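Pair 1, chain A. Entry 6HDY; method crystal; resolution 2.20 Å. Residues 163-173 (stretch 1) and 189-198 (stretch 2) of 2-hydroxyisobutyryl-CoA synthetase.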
# COMPACT_ATOMS: atom_id res chain seq x y z
N GLY A 163 8.30 -17.64 -9.05
CA GLY A 163 8.85 -18.13 -7.80
C GLY A 163 9.87 -17.21 -7.18
O GLY A 163 10.21 -17.39 -6.01
N ASP A 164 10.38 -16.23 -7.94
CA ASP A 164 11.31 -15.24 -7.39
C ASP A 164 10.57 -14.33 -6.41
O ASP A 164 9.44 -13.91 -6.67
CB ASP A 164 11.87 -14.35 -8.48
CG ASP A 164 13.02 -14.93 -9.29
OD1 ASP A 164 13.61 -15.96 -8.85
OD2 ASP A 164 13.38 -14.31 -10.32
N LEU A 165 11.21 -14.03 -5.28
CA LEU A 165 10.67 -13.12 -4.29
C LEU A 165 10.93 -11.68 -4.78
O LEU A 165 12.10 -11.29 -4.99
CB LEU A 165 11.29 -13.37 -2.91
CG LEU A 165 10.71 -12.49 -1.79
CD1 LEU A 165 9.40 -13.00 -1.33
CD2 LEU A 165 11.62 -12.45 -0.59
N VAL A 166 9.84 -10.92 -5.02
CA VAL A 166 9.94 -9.55 -5.54
C VAL A 166 9.52 -8.58 -4.45
O VAL A 166 8.36 -8.57 -4.06
CB VAL A 166 9.11 -9.34 -6.83
CG1 VAL A 166 9.23 -7.90 -7.34
CG2 VAL A 166 9.52 -10.33 -7.92
N CYS A 167 10.48 -7.77 -3.97
CA CYS A 167 10.15 -6.77 -2.97
C CYS A 167 9.68 -5.50 -3.64
O CYS A 167 10.48 -4.85 -4.32
CB CYS A 167 11.32 -6.50 -2.04
SG CYS A 167 10.93 -5.35 -0.70
N VAL A 168 8.40 -5.12 -3.45
CA VAL A 168 7.85 -3.85 -3.99
C VAL A 168 7.89 -2.84 -2.84
O VAL A 168 7.06 -2.88 -1.93
CB VAL A 168 6.45 -4.01 -4.66
CG1 VAL A 168 5.98 -2.68 -5.26
CG2 VAL A 168 6.51 -5.07 -5.75
N ALA A 169 8.91 -1.99 -2.86
CA ALA A 169 9.15 -1.01 -1.81
C ALA A 169 8.96 0.45 -2.26
O ALA A 169 9.89 1.25 -2.22
CB ALA A 169 10.52 -1.25 -1.19
N ALA A 170 7.75 0.76 -2.71
CA ALA A 170 7.29 2.11 -3.06
C ALA A 170 5.92 2.21 -2.39
O ALA A 170 5.31 1.18 -2.11
CB ALA A 170 7.19 2.28 -4.57
N VAL A 171 5.48 3.44 -2.06
CA VAL A 171 4.24 3.71 -1.36
C VAL A 171 3.02 3.17 -2.13
O VAL A 171 2.91 3.34 -3.34
CB VAL A 171 4.09 5.22 -0.95
CG1 VAL A 171 4.11 6.15 -2.16
CG2 VAL A 171 2.84 5.47 -0.10
N PHE A 172 2.13 2.46 -1.42
CA PHE A 172 0.91 1.91 -2.01
C PHE A 172 -0.22 2.83 -1.64
O PHE A 172 -0.72 2.80 -0.51
CB PHE A 172 0.67 0.48 -1.52
CG PHE A 172 1.49 -0.56 -2.23
CD1 PHE A 172 1.04 -1.15 -3.40
CD2 PHE A 172 2.71 -0.98 -1.70
CE1 PHE A 172 1.80 -2.12 -4.04
CE2 PHE A 172 3.50 -1.92 -2.37
CZ PHE A 172 3.02 -2.50 -3.53
N SER A 173 -0.50 3.76 -2.53
CA SER A 173 -1.52 4.78 -2.30
C SER A 173 -2.06 5.22 -3.67
O SER A 173 -2.31 4.37 -4.52
CB SER A 173 -0.90 5.97 -1.55
OG SER A 173 -1.87 6.95 -1.23
N ARG A 189 3.82 -14.79 -11.56
CA ARG A 189 3.79 -15.90 -10.62
C ARG A 189 5.04 -15.84 -9.73
O ARG A 189 5.57 -16.86 -9.29
CB ARG A 189 3.57 -17.29 -11.30
CG ARG A 189 2.46 -17.34 -12.36
CD ARG A 189 1.06 -17.32 -11.79
NE ARG A 189 0.05 -16.97 -12.79
CZ ARG A 189 -0.81 -15.95 -12.68
NH1 ARG A 189 -1.70 -15.72 -13.63
NH2 ARG A 189 -0.79 -15.17 -11.60
N ALA A 190 5.51 -14.62 -9.45
CA ALA A 190 6.62 -14.41 -8.54
C ALA A 190 6.00 -14.42 -7.14
O ALA A 190 4.78 -14.41 -7.03
CB ALA A 190 7.28 -13.05 -8.83
N LYS A 191 6.81 -14.48 -6.08
CA LYS A 191 6.28 -14.35 -4.72
C LYS A 191 6.24 -12.82 -4.48
O LYS A 191 7.28 -12.20 -4.22
CB LYS A 191 7.21 -15.03 -3.69
CG LYS A 191 7.24 -16.53 -3.75
CD LYS A 191 8.39 -17.04 -2.90
CE LYS A 191 8.53 -18.54 -2.93
NZ LYS A 191 8.71 -19.07 -4.31
N ALA A 192 5.07 -12.19 -4.70
CA ALA A 192 4.97 -10.72 -4.56
C ALA A 192 5.11 -10.33 -3.09
O ALA A 192 4.39 -10.86 -2.25
CB ALA A 192 3.66 -10.20 -5.14
N PHE A 193 6.09 -9.47 -2.78
CA PHE A 193 6.35 -9.00 -1.42
C PHE A 193 6.07 -7.46 -1.35
O PHE A 193 7.01 -6.64 -1.43
CB PHE A 193 7.78 -9.39 -0.98
CG PHE A 193 8.23 -8.87 0.37
CD1 PHE A 193 7.33 -8.74 1.42
CD2 PHE A 193 9.57 -8.58 0.61
CE1 PHE A 193 7.74 -8.26 2.67
CE2 PHE A 193 10.00 -8.13 1.87
CZ PHE A 193 9.08 -7.96 2.89
N PRO A 194 4.78 -7.05 -1.22
CA PRO A 194 4.48 -5.61 -1.20
C PRO A 194 4.72 -4.95 0.16
O PRO A 194 3.78 -4.66 0.90
CB PRO A 194 3.03 -5.56 -1.69
CG PRO A 194 2.43 -6.83 -1.19
CD PRO A 194 3.54 -7.85 -1.11
N PHE A 195 6.00 -4.70 0.48
CA PHE A 195 6.33 -4.05 1.75
C PHE A 195 5.91 -2.58 1.71
O PHE A 195 5.48 -2.06 2.71
CB PHE A 195 7.84 -4.21 2.09
CG PHE A 195 8.21 -3.69 3.46
CD1 PHE A 195 8.57 -2.35 3.65
CD2 PHE A 195 8.23 -4.53 4.57
CE1 PHE A 195 8.91 -1.86 4.92
CE2 PHE A 195 8.54 -4.04 5.84
CZ PHE A 195 8.89 -2.70 6.01
N GLY A 196 6.03 -1.92 0.58
CA GLY A 196 5.62 -0.53 0.51
C GLY A 196 6.65 0.43 1.05
O GLY A 196 7.81 0.06 1.22
N ALA A 197 6.24 1.67 1.33
CA ALA A 197 7.11 2.75 1.79
C ALA A 197 6.24 3.88 2.32
O ALA A 197 5.02 3.81 2.19
CB ALA A 197 7.98 3.25 0.63
N GLY A 198 6.87 4.87 2.94
CA GLY A 198 6.18 6.08 3.39
C GLY A 198 6.10 6.35 4.87
O GLY A 198 6.06 7.52 5.28
O HOH W 1 2.81 1.48 1.25

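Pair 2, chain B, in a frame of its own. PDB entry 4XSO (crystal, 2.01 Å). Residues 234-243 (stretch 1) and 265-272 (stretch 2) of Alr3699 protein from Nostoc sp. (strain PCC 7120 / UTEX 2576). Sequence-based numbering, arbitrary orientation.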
# COMPACT_ATOMS: atom_id res chain seq x y z
N GLN B 234 23.27 51.69 18.38
CA GLN B 234 21.91 51.95 18.00
C GLN B 234 21.24 50.75 17.27
O GLN B 234 20.00 50.76 17.08
CB GLN B 234 21.78 53.24 17.17
CG GLN B 234 22.18 53.17 15.70
CD GLN B 234 23.67 53.29 15.52
OE1 GLN B 234 24.43 53.09 16.48
NE2 GLN B 234 24.12 53.61 14.31
N VAL B 235 22.03 49.70 16.94
CA VAL B 235 21.48 48.50 16.35
C VAL B 235 20.87 47.61 17.40
O VAL B 235 21.58 47.06 18.28
CB VAL B 235 22.52 47.68 15.53
CG1 VAL B 235 21.85 46.45 14.89
CG2 VAL B 235 23.18 48.53 14.45
N THR B 236 19.56 47.37 17.25
CA THR B 236 18.85 46.38 18.08
C THR B 236 18.14 45.31 17.25
O THR B 236 17.75 45.54 16.08
CB THR B 236 17.73 47.00 18.93
OG1 THR B 236 16.75 47.52 18.07
CG2 THR B 236 18.22 48.08 19.75
N ALA B 237 18.01 44.13 17.85
CA ALA B 237 17.38 43.01 17.19
C ALA B 237 16.00 42.73 17.82
O ALA B 237 15.83 42.85 19.02
CB ALA B 237 18.31 41.82 17.26
N ILE B 238 14.98 42.47 16.99
CA ILE B 238 13.73 41.93 17.47
C ILE B 238 13.65 40.55 16.97
O ILE B 238 13.85 40.28 15.76
CB ILE B 238 12.47 42.78 17.08
CG1 ILE B 238 12.30 42.87 15.58
CG2 ILE B 238 12.55 44.20 17.64
CD1 ILE B 238 10.93 43.40 15.17
N LEU B 239 13.39 39.63 17.90
CA LEU B 239 13.18 38.20 17.60
C LEU B 239 11.70 37.92 17.75
O LEU B 239 11.11 38.06 18.84
CB LEU B 239 13.98 37.29 18.53
CG LEU B 239 15.47 37.66 18.64
CD1 LEU B 239 16.18 36.57 19.41
CD2 LEU B 239 16.14 37.77 17.33
N VAL B 240 11.11 37.50 16.63
CA VAL B 240 9.71 37.28 16.58
C VAL B 240 9.52 35.83 16.27
O VAL B 240 9.99 35.31 15.26
CB VAL B 240 9.06 38.17 15.50
CG1 VAL B 240 7.57 38.05 15.54
CG2 VAL B 240 9.46 39.63 15.73
N GLY B 241 8.85 35.19 17.19
CA GLY B 241 8.48 33.81 17.10
C GLY B 241 8.53 33.20 18.51
O GLY B 241 9.00 33.81 19.52
N ASP B 242 8.06 31.99 18.58
CA ASP B 242 7.92 31.34 19.84
C ASP B 242 8.89 30.18 19.88
O ASP B 242 9.50 29.81 18.90
CB ASP B 242 6.44 30.96 20.14
CG ASP B 242 5.83 30.12 19.06
OD1 ASP B 242 6.34 30.11 17.94
OD2 ASP B 242 4.81 29.47 19.34
N ALA B 243 9.01 29.67 21.09
CA ALA B 243 9.82 28.52 21.44
C ALA B 243 8.91 27.32 21.31
O ALA B 243 7.68 27.43 21.40
CB ALA B 243 10.26 28.68 22.89
N ASN B 265 19.81 44.73 26.54
CA ASN B 265 19.03 45.86 26.17
C ASN B 265 19.04 46.20 24.67
O ASN B 265 18.67 47.27 24.30
CB ASN B 265 19.47 47.08 26.95
CG ASN B 265 18.26 47.86 27.45
OD1 ASN B 265 17.27 47.26 27.95
ND2 ASN B 265 18.29 49.18 27.25
N ARG B 266 19.49 45.29 23.84
CA ARG B 266 19.56 45.51 22.39
C ARG B 266 18.92 44.33 21.63
O ARG B 266 19.11 44.22 20.43
CB ARG B 266 21.03 45.63 21.99
CG ARG B 266 21.64 46.94 22.50
CD ARG B 266 23.07 47.06 22.10
NE ARG B 266 23.22 47.09 20.66
CZ ARG B 266 24.33 46.75 20.05
NH1 ARG B 266 25.43 46.37 20.73
NH2 ARG B 266 24.36 46.78 18.75
N VAL B 267 18.29 43.40 22.35
CA VAL B 267 17.59 42.25 21.78
C VAL B 267 16.22 42.21 22.47
O VAL B 267 16.17 42.31 23.69
CB VAL B 267 18.35 40.92 22.00
CG1 VAL B 267 17.68 39.74 21.29
CG2 VAL B 267 19.78 41.01 21.51
N LYS B 268 15.12 42.23 21.69
CA LYS B 268 13.75 42.11 22.24
C LYS B 268 13.12 40.84 21.71
O LYS B 268 12.98 40.67 20.49
CB LYS B 268 12.89 43.35 21.94
CG LYS B 268 13.31 44.60 22.70
CD LYS B 268 12.53 45.88 22.33
CE LYS B 268 11.08 45.86 22.82
NZ LYS B 268 10.84 46.58 24.12
N PHE B 269 12.76 39.91 22.60
CA PHE B 269 11.95 38.77 22.22
C PHE B 269 10.47 39.21 22.23
O PHE B 269 9.94 39.58 23.29
CB PHE B 269 12.10 37.63 23.18
CG PHE B 269 13.45 36.93 23.15
CD1 PHE B 269 14.52 37.40 23.89
CD2 PHE B 269 13.62 35.76 22.44
CE1 PHE B 269 15.74 36.71 23.91
CE2 PHE B 269 14.81 35.08 22.42
CZ PHE B 269 15.90 35.56 23.17
N LEU B 270 9.78 39.19 21.07
CA LEU B 270 8.34 39.61 21.05
C LEU B 270 7.37 38.47 21.17
O LEU B 270 6.13 38.66 21.25
CB LEU B 270 8.00 40.41 19.78
CG LEU B 270 8.85 41.58 19.48
CD1 LEU B 270 8.30 42.34 18.28
CD2 LEU B 270 8.90 42.46 20.71
N GLY B 271 7.89 37.28 21.11
CA GLY B 271 7.05 36.12 21.13
C GLY B 271 6.32 35.87 19.79
O GLY B 271 6.69 36.41 18.77
N PHE B 272 5.31 35.02 19.80
CA PHE B 272 4.58 34.73 18.54
C PHE B 272 3.70 35.91 18.16
O PHE B 272 2.91 36.38 18.96
CB PHE B 272 3.75 33.46 18.67
CG PHE B 272 2.99 33.11 17.42
CD1 PHE B 272 1.80 33.77 17.09
CD2 PHE B 272 3.44 32.11 16.57
CE1 PHE B 272 1.10 33.45 15.94
CE2 PHE B 272 2.73 31.78 15.41
CZ PHE B 272 1.57 32.46 15.11
O HOH W 2 10.21 35.95 20.49

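Both pairs consist of two neighbouring parallel strands, and the N, CA and C atoms of 14 central residues superpose with an RMSD of 0.8 Å. The strand axes approach to 4.7 Å in each, with crossing angles of -22° in pair 1 and -19° in pair 2. The three central rungs of the hydrogen-bond ladder are matched position by position. Val A166 N donates to Lys A191 O (3.0 Å), as Ala B237 N does to Arg B266 O (2.8 Å); Phe A193 N reaches Val A166 O (2.8 Å), as Lys B268 N reaches Ala B237 O (2.8 Å); and Val A168 N bonds Phe A193 O (2.9 Å), as Leu B239 N bonds Lys B268 O (2.8 Å).

The ladders diverge where the second stretch reaches a glycine, Gly A196 matching Gly B271. In pair 1 Gly A196 N donates directly to Val A168 O (2.9 Å). In pair 2 the equivalent acceptor, Leu B239 O, takes its bond from Leu B270 N (2.8 Å), while Gly B271 N lies 4.0 Å from Leu B239 O. Water 2 fills this wider gap, accepting from Gly B271 N (2.7 Å) and donating to Leu B239 O (2.8 Å) and Gly B241 O (2.6 Å). Both glycines have positive phi, and in pair 1 the absent side chain also leaves room for the ring edge of Phe A172, whose CD2 is 3.7 Å from Gly A196 CA.

At or just before the start of the second strand, a long basic side chain answers a backbone carbonyl of the first stretch in both pairs, but by different routes. Lys A191 NZ bonds Gly A163 O at 2.8 Å. The matching Arg B266 instead chelates Val B235 O edge-on, through NE (2.9 Å) and NH2 (2.8 Å). The Val B235 position corresponds to Asp A164, whose carbonyl O accepts from Lys A191 N (2.8 Å).

The apolar packing is distributed differently. In pair 1, Phe A193 lies on the same face as Leu A165 and Cys A167: its CB is 4.0 Å from Leu A165 CD1, and its CD2 is 3.7 Å from Cys A167 SG. Lys B268 occupies the Phe A193 position, but the end of its side chain leads away; Ile B238, matching Cys A167, meets Leu B270 (CD1 to CD1, 4.2 Å), as Cys A167 SG meets the matching Phe A195 CB at 4.3 Å. On the other face, Leu B239 does much of the work in pair 2, its CD1 sitting over the Phe B269 ring (3.6 Å from CE2) and 4.0 Å from Val B267 CG1. Pair 1 has the smaller Val A168 and Pro A194 at the Leu B239 and Phe B269 positions, and there Pro A194 CB packs against Phe A172 CZ (3.6 Å).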